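Local coordinates for protein dimethyl-sulfide monooxygenase (Hyphomicrobium sulfonivorans, PDB 6AK1) that catalyses the oxidation of dimethyl sulfide to methanethiol and formaldehyde, using molecular oxygen, NADH and an FMN cofactor, at residues L54-V59 with G87-M92; V60-Y63 with S69-M72; M244-T249 with Q256-I261; T316-A321 with D335-T340. All coordinates share one frame; numbering follows the deposited sequence.

How the contacts relate
The chain runs from strand 53-57 into a long excursion that includes helix 71-75, and contact 1 closes it by bringing 87-92 back against the strand. Contact 2 is nested inside: it starts where 54-59 ends and closes a shorter loop ahead of helix 71-75. Contacts 3 and 4 follow in series, neither crossing the others. Contact 3 joins a barrel strand to the helix that follows it, and contact 4 ties the loop after helix 305-316 to helix 335-344, in the region between strands 276-284 and 370-372. Contacts 1 and 3 belong to the same parallel sheet and meet at Phe55 CZ and Phe245 CD2, 3.8 Å apart. Contact 4 approaches contact 3 to about 5 Å between nearest atoms, without touching.

Contact 1. Residues L54-V59 with G87-M92; sequences LFIADV and GAISAM
Leu54 and Ile56 meet Ile89 and Met92 through aliphatic groups and a thioether, with no flat group in the interface. The ring of this strand, Phe55, belongs to its other side, where it lies nearly parallel to Phe225 and meets Phe10 and Phe245 at steep angles. Met92 meets both strand residues. Its chain is bent at the last torsion (chi3 -66°), which turns CE out of line and lets both sulfur and methyl lie against one leucine branch: Met92 SD is 3.6 Å and its CE 3.7 Å from Leu54 CD2, the two side chains crossing at about a right angle. The same methyl meets Ile56 tip to tip, Met92 CE lying 4.0 Å from Ile56 CD1. This is the standard layering of a TIM barrel, here the luciferase-like monooxygenase version: Phe55 turns to the aromatic interior, while Leu54 and Ile56 face the surrounding helices. Ile56 also runs alongside Ile89 in the opposite sense, and their CD1 methyls approach to 3.8 Å. Trp39 and Ala43 of helix 36-48 also touch Met92, and Ile89 rests on Val103 of the adjoining strand. Just beyond the strand, Asp58 probably binds FMN, as in related enzymes, and so does Thr104, whose OG1 is hydrogen-bonded to Ile56 O. On the helix side, Met92 N donates to Ala88 O at 3.1 Å, within the first turn of helix 89-94.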
loop_
_atom_site.group_PDB
_atom_site.type_symbol
_atom_site.label_atom_id
_atom_site.label_comp_id
_atom_site.label_asym_id
_atom_site.label_seq_id
_atom_site.Cartn_x
_atom_site.Cartn_y
_atom_site.Cartn_z
ATOM N N LEU A 54 -6.647 -6.149 1.087
ATOM C CA LEU A 54 -7.175 -4.902 0.533
ATOM C C LEU A 54 -6.160 -3.791 0.810
ATOM O O LEU A 54 -5.945 -3.405 1.960
ATOM C CB LEU A 54 -8.538 -4.563 1.132
ATOM C CG LEU A 54 -9.191 -3.234 0.725
ATOM C CD1 LEU A 54 -9.616 -3.200 -0.744
ATOM C CD2 LEU A 54 -10.384 -2.932 1.628
ATOM N N PHE A 55 -5.538 -3.284 -0.236
ATOM C CA PHE A 55 -4.485 -2.279 -0.133
ATOM C C PHE A 55 -5.134 -0.920 -0.363
ATOM O O PHE A 55 -5.560 -0.614 -1.485
ATOM C CB PHE A 55 -3.403 -2.586 -1.167
ATOM C CG PHE A 55 -2.123 -1.822 -0.999
ATOM C CD1 PHE A 55 -2.095 -0.437 -1.083
ATOM C CD2 PHE A 55 -0.930 -2.497 -0.810
ATOM C CE1 PHE A 55 -0.907 0.270 -0.959
ATOM C CE2 PHE A 55 0.274 -1.802 -0.694
ATOM C CZ PHE A 55 0.283 -0.411 -0.775
ATOM N N ILE A 56 -5.232 -0.111 0.691
ATOM C CA ILE A 56 -5.951 1.157 0.633
ATOM C C ILE A 56 -4.930 2.289 0.569
ATOM O O ILE A 56 -4.222 2.559 1.548
ATOM C CB ILE A 56 -6.907 1.321 1.826
ATOM C CG1 ILE A 56 -7.853 0.126 1.911
ATOM C CG2 ILE A 56 -7.744 2.607 1.677
ATOM C CD1 ILE A 56 -8.737 0.135 3.144
ATOM N N ALA A 57 -4.869 2.969 -0.575
ATOM C CA ALA A 57 -3.997 4.123 -0.761
ATOM C C ALA A 57 -4.585 5.362 -0.076
ATOM O O ALA A 57 -5.725 5.364 0.394
ATOM C CB ALA A 57 -3.775 4.393 -2.251
ATOM N N ASP A 58 -3.791 6.430 -0.028
ATOM C CA ASP A 58 -4.225 7.662 0.621
ATOM C C ASP A 58 -3.356 8.824 0.159
ATOM O O ASP A 58 -2.193 8.639 -0.196
ATOM C CB ASP A 58 -4.158 7.553 2.152
ATOM C CG ASP A 58 -4.927 8.673 2.852
ATOM O OD1 ASP A 58 -6.014 9.059 2.347
ATOM O OD2 ASP A 58 -4.439 9.170 3.900
ATOM N N VAL A 59 -3.951 10.023 0.156
ATOM C CA VAL A 59 -3.236 11.283 -0.002
ATOM C C VAL A 59 -3.917 12.310 0.894
ATOM O O VAL A 59 -5.068 12.144 1.301
ATOM C CB VAL A 59 -3.202 11.812 -1.455
ATOM C CG1 VAL A 59 -2.508 10.826 -2.398
ATOM C CG2 VAL A 59 -4.602 12.130 -1.935
ATOM N N GLY A 87 -10.784 4.720 8.533
ATOM C CA GLY A 87 -12.149 4.878 9.007
ATOM C C GLY A 87 -12.968 3.599 9.010
ATOM O O GLY A 87 -13.681 3.319 9.975
ATOM N N ALA A 88 -12.910 2.824 7.930
ATOM C CA ALA A 88 -13.797 1.673 7.765
ATOM C C ALA A 88 -13.142 0.342 8.118
ATOM O O ALA A 88 -13.769 -0.703 7.931
ATOM C CB ALA A 88 -14.319 1.615 6.329
ATOM N N ILE A 89 -11.907 0.350 8.631
ATOM C CA ILE A 89 -11.174 -0.901 8.828
ATOM C C ILE A 89 -11.917 -1.826 9.791
ATOM O O ILE A 89 -12.096 -3.020 9.511
ATOM C CB ILE A 89 -9.739 -0.623 9.313
ATOM C CG1 ILE A 89 -8.996 0.243 8.300
ATOM C CG2 ILE A 89 -8.991 -1.957 9.560
ATOM C CD1 ILE A 89 -8.936 -0.365 6.927
ATOM N N SER A 90 -12.347 -1.305 10.946
ATOM C CA SER A 90 -12.935 -2.197 11.953
ATOM C C SER A 90 -14.239 -2.810 11.462
ATOM O O SER A 90 -14.495 -3.996 11.688
ATOM C CB SER A 90 -13.172 -1.462 13.278
ATOM O OG SER A 90 -14.136 -0.440 13.127
ATOM N N ALA A 91 -15.078 -2.020 10.791
ATOM C CA ALA A 91 -16.287 -2.585 10.200
ATOM C C ALA A 91 -15.948 -3.721 9.235
ATOM O O ALA A 91 -16.624 -4.757 9.231
ATOM C CB ALA A 91 -17.093 -1.496 9.484
ATOM N N MET A 92 -14.886 -3.553 8.426
ATOM C CA MET A 92 -14.535 -4.575 7.437
ATOM C C MET A 92 -13.958 -5.812 8.110
ATOM O O MET A 92 -14.194 -6.942 7.663
ATOM C CB MET A 92 -13.537 -4.007 6.416
ATOM C CG MET A 92 -14.149 -3.051 5.407
ATOM S SD MET A 92 -12.990 -2.670 4.037
ATOM C CE MET A 92 -11.693 -1.782 4.931
#

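Contact 2. Residues V60-Y63 with S69-M72; sequences VGVY and SAEM
Val62 is the first residue of 60-63 to touch 69-72, and it does so with a single methyl. With chi1 at -60°, CG1 is anti to the carbonyl carbon and CG2 is placed between the backbone N and that carbon; CG2 is then the branch that faces Ala70, 4.1 Å from its CB. Next along the chain, Tyr63 contributes its backbone. Its carbonyl O lies 3.6 Å from Ala70 CA and 3.7 Å from Ser69 O. Two carbonyl oxygens cannot bond each other, and a water mediates between them, 2.8 Å from Tyr63 O and 2.8 Å from Ser69 O. It is placed to donate to both, although further acceptors compete for its protons. The water bridges the two ends of a short loop that leads to Ala70, the N-cap residue of helix 71-75. The Tyr63 ring is engaged elsewhere: its hydroxyl is hydrogen-bonded to Gln79 OE1, and the ring meets Trp315 edge-to-face. The loop, which follows barrel strand 53-57, sits between helices 140-146 and 305-316: Val62 N is hydrogen-bonded to Ser141 OG of the first, and Tyr63 packs on Leu311 of the second.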
loop_
_atom_site.group_PDB
_atom_site.type_symbol
_atom_site.label_atom_id
_atom_site.label_comp_id
_atom_site.label_asym_id
_atom_site.label_seq_id
_atom_site.Cartn_x
_atom_site.Cartn_y
_atom_site.Cartn_z
ATOM N N VAL A 60 -3.187 13.386 1.199
ATOM C CA VAL A 60 -3.749 14.481 1.974
ATOM C C VAL A 60 -3.497 15.803 1.263
ATOM O O VAL A 60 -3.753 16.875 1.823
ATOM C CB VAL A 60 -3.195 14.500 3.410
ATOM C CG1 VAL A 60 -3.787 13.343 4.215
ATOM C CG2 VAL A 60 -1.677 14.440 3.411
ATOM N N GLY A 61 -3.015 15.735 0.017
ATOM C CA GLY A 61 -2.928 16.892 -0.849
ATOM C C GLY A 61 -3.752 16.670 -2.111
ATOM O O GLY A 61 -4.229 15.560 -2.379
ATOM N N VAL A 62 -3.895 17.731 -2.902
ATOM C CA VAL A 62 -4.754 17.702 -4.087
ATOM C C VAL A 62 -3.907 17.830 -5.345
ATOM O O VAL A 62 -2.765 18.294 -5.316
ATOM C CB VAL A 62 -5.834 18.796 -4.045
ATOM C CG1 VAL A 62 -6.758 18.594 -2.786
ATOM C CG2 VAL A 62 -5.169 20.160 -4.044
ATOM N N TYR A 63 -4.485 17.384 -6.466
ATOM C CA TYR A 63 -3.830 17.409 -7.773
ATOM C C TYR A 63 -4.190 18.732 -8.436
ATOM O O TYR A 63 -5.219 18.870 -9.097
ATOM C CB TYR A 63 -4.253 16.197 -8.599
ATOM C CG TYR A 63 -3.734 14.865 -8.063
ATOM C CD1 TYR A 63 -4.253 14.306 -6.907
ATOM C CD2 TYR A 63 -2.732 14.172 -8.723
ATOM C CE1 TYR A 63 -3.781 13.088 -6.418
ATOM C CE2 TYR A 63 -2.249 12.950 -8.241
ATOM C CZ TYR A 63 -2.777 12.415 -7.089
ATOM O OH TYR A 63 -2.304 11.205 -6.613
ATOM N N SER A 69 -4.734 24.564 -11.225
ATOM C CA SER A 69 -5.739 24.526 -10.169
ATOM C C SER A 69 -6.184 23.090 -9.945
ATOM O O SER A 69 -5.862 22.181 -10.716
ATOM C CB SER A 69 -6.956 25.400 -10.497
ATOM O OG SER A 69 -7.790 24.770 -11.453
ATOM N N ALA A 70 -6.940 22.892 -8.870
ATOM C CA ALA A 70 -7.522 21.595 -8.588
ATOM C C ALA A 70 -8.876 21.401 -9.263
ATOM O O ALA A 70 -9.528 20.386 -9.016
ATOM C CB ALA A 70 -7.646 21.398 -7.076
ATOM N N GLU A 71 -9.309 22.337 -10.116
ATOM C CA GLU A 71 -10.691 22.297 -10.588
ATOM C C GLU A 71 -10.974 21.049 -11.423
ATOM O O GLU A 71 -12.030 20.427 -11.273
ATOM C CB GLU A 71 -11.048 23.547 -11.391
ATOM C CG GLU A 71 -12.451 23.414 -11.996
ATOM C CD GLU A 71 -12.830 24.505 -12.976
ATOM O OE1 GLU A 71 -11.927 25.170 -13.526
ATOM O OE2 GLU A 71 -14.048 24.684 -13.204
ATOM N N MET A 72 -10.064 20.675 -12.318
ATOM C CA MET A 72 -10.316 19.481 -13.118
ATOM C C MET A 72 -10.340 18.222 -12.254
ATOM O O MET A 72 -11.106 17.295 -12.539
ATOM C CB MET A 72 -9.278 19.363 -14.228
ATOM C CG MET A 72 -9.356 20.520 -15.250
ATOM S SD MET A 72 -11.020 20.765 -15.932
ATOM C CE MET A 72 -11.419 22.357 -15.272
HETATM O O HOH W 1 -6.621 19.562 -11.455
#

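Contact 3. Residues M244-T249 with Q256-I261; sequences MFILTT and QITTDI
Met244 and Ile246 of the strand, with Thr248 just beyond it, present a row of projections to Ile257 and Ile261, the strand and helix being the first two elements of a beta-alpha-beta unit in the TIM barrel. The short axes of 244-246 and 256-261 run nearly antiparallel, at 154°, and approach to 11.1 Å, a gap filled by side chains from both layers. One bump is Ile261 CD1, which enters the hollow between Met244 and Ile246: it lies 3.6 Å from Met244 SD and 3.7 Å from Ile246 CG2. The bend at the end of Met244 (chi3 -66°) carries its methyl past the isoleucine, so that Met244 CE reaches Ile261 CG2 at 3.9 Å while the two chains pass in opposite senses. Were Ile261 replaced by alanine, Met244 SD and Ile246 CG2 would probably face a gap and the thioether would be free to turn. In return, Ile246 sends its CD1 into the helix surface, 3.9 Å from Ile257 CG2 and 4.2 Å from Thr258 CG2. The last projection belongs to the helix again: Ile257 CD1 settles on Thr248 CB at 3.9 Å, close to Leu247 O. The hydroxyl of Thr248 is hydrogen-bonded to Gln253 OE1, and Ile277 of the next strand packs against Ile246 and Ile261. On the helix itself, Gln256 NE2 donates to Asp260 OD1, coming from above the carboxylate plane.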
loop_
_atom_site.group_PDB
_atom_site.type_symbol
_atom_site.label_atom_id
_atom_site.label_comp_id
_atom_site.label_asym_id
_atom_site.label_seq_id
_atom_site.Cartn_x
_atom_site.Cartn_y
_atom_site.Cartn_z
ATOM N N MET A 244 6.632 -5.002 -1.148
ATOM C CA MET A 244 7.063 -3.828 -1.891
ATOM C C MET A 244 6.174 -3.653 -3.110
ATOM O O MET A 244 5.973 -4.598 -3.881
ATOM C CB MET A 244 8.531 -3.927 -2.302
ATOM C CG MET A 244 9.142 -2.557 -2.564
ATOM S SD MET A 244 10.894 -2.630 -2.971
ATOM C CE MET A 244 11.552 -3.238 -1.415
ATOM N N PHE A 245 5.640 -2.443 -3.270
ATOM C CA PHE A 245 4.647 -2.126 -4.289
ATOM C C PHE A 245 5.369 -1.360 -5.399
ATOM O O PHE A 245 5.859 -0.248 -5.177
ATOM C CB PHE A 245 3.507 -1.324 -3.655
ATOM C CG PHE A 245 2.414 -0.923 -4.601
ATOM C CD1 PHE A 245 2.182 -1.617 -5.793
ATOM C CD2 PHE A 245 1.603 0.162 -4.302
ATOM C CE1 PHE A 245 1.152 -1.235 -6.663
ATOM C CE2 PHE A 245 0.574 0.547 -5.164
ATOM C CZ PHE A 245 0.349 -0.154 -6.349
ATOM N N ILE A 246 5.467 -1.969 -6.587
ATOM C CA ILE A 246 6.265 -1.412 -7.667
ATOM C C ILE A 246 5.380 -1.036 -8.846
ATOM O O ILE A 246 4.271 -1.544 -9.031
ATOM C CB ILE A 246 7.381 -2.367 -8.134
ATOM C CG1 ILE A 246 6.786 -3.653 -8.720
ATOM C CG2 ILE A 246 8.352 -2.661 -7.006
ATOM C CD1 ILE A 246 7.798 -4.468 -9.496
ATOM N N LEU A 247 5.906 -0.131 -9.660
ATOM C CA LEU A 247 5.283 0.289 -10.906
ATOM C C LEU A 247 6.202 -0.150 -12.041
ATOM O O LEU A 247 7.307 0.378 -12.181
ATOM C CB LEU A 247 5.066 1.798 -10.908
ATOM C CG LEU A 247 4.420 2.387 -12.150
ATOM C CD1 LEU A 247 3.097 1.690 -12.401
ATOM C CD2 LEU A 247 4.226 3.893 -11.971
ATOM N N THR A 248 5.774 -1.137 -12.829
ATOM C CA THR A 248 6.566 -1.590 -13.967
ATOM C C THR A 248 5.683 -1.744 -15.199
ATOM O O THR A 248 4.541 -2.208 -15.105
ATOM C CB THR A 248 7.296 -2.911 -13.664
ATOM O OG1 THR A 248 7.912 -3.400 -14.865
ATOM C CG2 THR A 248 6.342 -3.957 -13.103
ATOM N N THR A 249 6.223 -1.354 -16.361
ATOM C CA THR A 249 5.433 -1.239 -17.577
ATOM C C THR A 249 5.694 -2.350 -18.576
ATOM O O THR A 249 5.009 -2.408 -19.598
ATOM C CB THR A 249 5.663 0.129 -18.246
ATOM O OG1 THR A 249 7.061 0.344 -18.487
ATOM C CG2 THR A 249 5.139 1.245 -17.357
ATOM N N GLN A 256 14.506 -6.763 -14.340
ATOM C CA GLN A 256 15.597 -6.006 -13.730
ATOM C C GLN A 256 15.173 -5.376 -12.409
ATOM O O GLN A 256 15.931 -5.414 -11.434
ATOM C CB GLN A 256 16.103 -4.924 -14.695
ATOM C CG GLN A 256 17.470 -4.362 -14.301
ATOM C CD GLN A 256 18.527 -5.455 -14.254
ATOM O OE1 GLN A 256 18.880 -6.043 -15.296
ATOM N NE2 GLN A 256 19.015 -5.764 -13.046
ATOM N N ILE A 257 13.963 -4.810 -12.355
ATOM C CA ILE A 257 13.488 -4.191 -11.118
ATOM C C ILE A 257 13.504 -5.200 -9.973
ATOM O O ILE A 257 14.025 -4.920 -8.890
ATOM C CB ILE A 257 12.090 -3.576 -11.321
ATOM C CG1 ILE A 257 12.178 -2.316 -12.185
ATOM C CG2 ILE A 257 11.455 -3.222 -9.988
ATOM C CD1 ILE A 257 10.826 -1.638 -12.446
ATOM N N THR A 258 12.959 -6.398 -10.202
ATOM C CA THR A 258 12.825 -7.358 -9.102
ATOM C C THR A 258 14.139 -8.038 -8.761
ATOM O O THR A 258 14.366 -8.379 -7.596
ATOM C CB THR A 258 11.770 -8.421 -9.427
ATOM O OG1 THR A 258 12.175 -9.204 -10.570
ATOM C CG2 THR A 258 10.426 -7.751 -9.700
ATOM N N THR A 259 15.000 -8.266 -9.757
ATOM C CA THR A 259 16.356 -8.731 -9.477
ATOM C C THR A 259 17.122 -7.702 -8.648
ATOM O O THR A 259 17.803 -8.061 -7.679
ATOM C CB THR A 259 17.092 -9.026 -10.791
ATOM O OG1 THR A 259 16.418 -10.078 -11.496
ATOM C CG2 THR A 259 18.537 -9.432 -10.532
ATOM N N ASP A 260 17.008 -6.413 -9.005
ATOM C CA ASP A 260 17.670 -5.358 -8.231
ATOM C C ASP A 260 17.149 -5.284 -6.797
ATOM O O ASP A 260 17.938 -5.155 -5.850
ATOM C CB ASP A 260 17.507 -4.001 -8.919
ATOM C CG ASP A 260 18.417 -3.849 -10.140
ATOM O OD1 ASP A 260 19.328 -4.697 -10.312
ATOM O OD2 ASP A 260 18.240 -2.876 -10.917
ATOM N N ILE A 261 15.824 -5.347 -6.614
ATOM C CA ILE A 261 15.256 -5.256 -5.267
ATOM C C ILE A 261 15.772 -6.394 -4.397
ATOM O O ILE A 261 16.153 -6.183 -3.239
ATOM C CB ILE A 261 13.713 -5.234 -5.326
ATOM C CG1 ILE A 261 13.212 -3.843 -5.720
ATOM C CG2 ILE A 261 13.096 -5.706 -4.008
ATOM C CD1 ILE A 261 11.784 -3.836 -6.245
#

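Contact 4. Residues T316-A321 with D335-T340; sequences TGIDFA and DSLRTT
Leu337 puts CG anti to its backbone N (chi1 -174°), extending the side chain toward Phe320, whose own first torsion of -90° turns the ring to meet it. The two come from opposite directions, and Leu337 CD2 touches the ring at its edge, in plane, 3.5 Å from Phe320 CZ; no methyl of this leucine lies over a face. The contact joins the loop leaving helix 305-316 to helix 335-344, in the region between barrel strands 276-284 and 370-372. Ile318 adds its CD1, 4.2 Å from Leu337 CD2, so that one methyl serves both loop residues. Two small turns shape this loop: one, an ST turn, spans Gly317, which has positive phi, with Thr316 OG1 accepting from Ile318 N at 3.3 Å; in the other, an Asx turn, Asp319 OD1 accepts from Ala321 N at 3.0 Å while also bonded to Arg67 N. Leu309 and Tyr312 of helix 305-316 and Val355 and Ile359 of helix 355-362 also pack on Phe320. On helix 335-344 a salt bridge runs along one turn: Arg338 NH1 lies 3.0 Å from Asp335 OD1, which sits in the guanidinium plane and is met on its anti side, tilted from the carboxylate plane.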
loop_
_atom_site.group_PDB
_atom_site.type_symbol
_atom_site.label_atom_id
_atom_site.label_comp_id
_atom_site.label_asym_id
_atom_site.label_seq_id
_atom_site.Cartn_x
_atom_site.Cartn_y
_atom_site.Cartn_z
ATOM N N THR A 316 3.498 13.378 -12.132
ATOM C CA THR A 316 4.762 13.659 -12.801
ATOM C C THR A 316 5.239 15.097 -12.658
ATOM O O THR A 316 6.415 15.358 -12.904
ATOM C CB THR A 316 4.670 13.331 -14.305
ATOM O OG1 THR A 316 3.837 14.302 -14.954
ATOM C CG2 THR A 316 4.057 11.952 -14.519
ATOM N N GLY A 317 4.375 16.030 -12.267
ATOM C CA GLY A 317 4.741 17.432 -12.233
ATOM C C GLY A 317 4.563 18.185 -13.541
ATOM O O GLY A 317 4.831 19.394 -13.590
ATOM N N ILE A 318 4.129 17.528 -14.603
ATOM C CA ILE A 318 3.999 18.177 -15.900
ATOM C C ILE A 318 2.575 18.684 -16.066
ATOM O O ILE A 318 1.619 17.906 -15.970
ATOM C CB ILE A 318 4.371 17.219 -17.035
ATOM C CG1 ILE A 318 5.826 16.788 -16.898
ATOM C CG2 ILE A 318 4.091 17.874 -18.381
ATOM C CD1 ILE A 318 6.095 15.490 -17.606
ATOM N N ASP A 319 2.436 19.983 -16.333
ATOM C CA ASP A 319 1.142 20.603 -16.608
ATOM C C ASP A 319 0.861 20.451 -18.096
ATOM O O ASP A 319 1.419 21.180 -18.926
ATOM C CB ASP A 319 1.142 22.064 -16.173
ATOM C CG ASP A 319 -0.133 22.792 -16.555
ATOM O OD1 ASP A 319 -1.144 22.126 -16.898
ATOM O OD2 ASP A 319 -0.120 24.044 -16.514
ATOM N N PHE A 320 -0.011 19.500 -18.444
ATOM C CA PHE A 320 -0.318 19.260 -19.852
ATOM C C PHE A 320 -1.002 20.437 -20.538
ATOM O O PHE A 320 -1.128 20.415 -21.765
ATOM C CB PHE A 320 -1.189 18.008 -19.996
ATOM C CG PHE A 320 -0.404 16.740 -20.179
ATOM C CD1 PHE A 320 0.409 16.257 -19.167
ATOM C CD2 PHE A 320 -0.471 16.029 -21.375
ATOM C CE1 PHE A 320 1.142 15.084 -19.338
ATOM C CE2 PHE A 320 0.251 14.858 -21.547
ATOM C CZ PHE A 320 1.067 14.388 -20.526
ATOM N N ALA A 321 -1.468 21.450 -19.803
ATOM C CA ALA A 321 -2.013 22.619 -20.481
ATOM C C ALA A 321 -0.948 23.353 -21.301
ATOM O O ALA A 321 -1.297 24.161 -22.166
ATOM C CB ALA A 321 -2.659 23.566 -19.473
ATOM N N ASP A 335 11.435 13.121 -21.807
ATOM C CA ASP A 335 11.920 11.759 -22.024
ATOM C C ASP A 335 11.219 10.752 -21.124
ATOM O O ASP A 335 10.826 9.672 -21.573
ATOM C CB ASP A 335 13.429 11.698 -21.791
ATOM C CG ASP A 335 14.228 12.267 -22.950
ATOM O OD1 ASP A 335 13.631 12.849 -23.882
ATOM O OD2 ASP A 335 15.470 12.123 -22.909
ATOM N N SER A 336 11.059 11.085 -19.850
ATOM C CA SER A 336 10.603 10.098 -18.890
ATOM C C SER A 336 9.142 9.730 -19.110
ATOM O O SER A 336 8.773 8.555 -19.007
ATOM C CB SER A 336 10.812 10.621 -17.478
ATOM O OG SER A 336 10.474 9.598 -16.544
ATOM N N LEU A 337 8.292 10.713 -19.406
ATOM C CA LEU A 337 6.892 10.373 -19.619
ATOM C C LEU A 337 6.675 9.762 -20.998
ATOM O O LEU A 337 5.972 8.747 -21.114
ATOM C CB LEU A 337 5.998 11.597 -19.428
ATOM C CG LEU A 337 4.499 11.254 -19.500
ATOM C CD1 LEU A 337 4.162 10.056 -18.608
ATOM C CD2 LEU A 337 3.646 12.448 -19.110
ATOM N N ARG A 338 7.266 10.370 -22.041
ATOM C CA ARG A 338 7.196 9.808 -23.391
ATOM C C ARG A 338 7.595 8.340 -23.392
ATOM O O ARG A 338 6.916 7.504 -23.989
ATOM C CB ARG A 338 8.087 10.597 -24.367
ATOM C CG ARG A 338 7.978 10.121 -25.837
ATOM C CD ARG A 338 9.025 10.760 -26.785
ATOM N NE ARG A 338 10.365 10.215 -26.555
ATOM C CZ ARG A 338 11.337 10.844 -25.903
ATOM N NH1 ARG A 338 11.144 12.063 -25.422
ATOM N NH2 ARG A 338 12.503 10.246 -25.732
ATOM N N THR A 339 8.685 8.004 -22.703
ATOM C CA THR A 339 9.146 6.624 -22.729
ATOM C C THR A 339 8.221 5.703 -21.936
ATOM O O THR A 339 8.065 4.531 -22.303
ATOM C CB THR A 339 10.598 6.542 -22.232
ATOM O OG1 THR A 339 11.165 5.287 -22.615
ATOM C CG2 THR A 339 10.695 6.668 -20.726
ATOM N N THR A 340 7.570 6.205 -20.874
ATOM C CA THR A 340 6.648 5.326 -20.153
ATOM C C THR A 340 5.327 5.188 -20.903
ATOM O O THR A 340 4.795 4.085 -21.028
ATOM C CB THR A 340 6.407 5.812 -18.717
ATOM O OG1 THR A 340 6.369 7.242 -18.677
ATOM C CG2 THR A 340 7.503 5.314 -17.801
#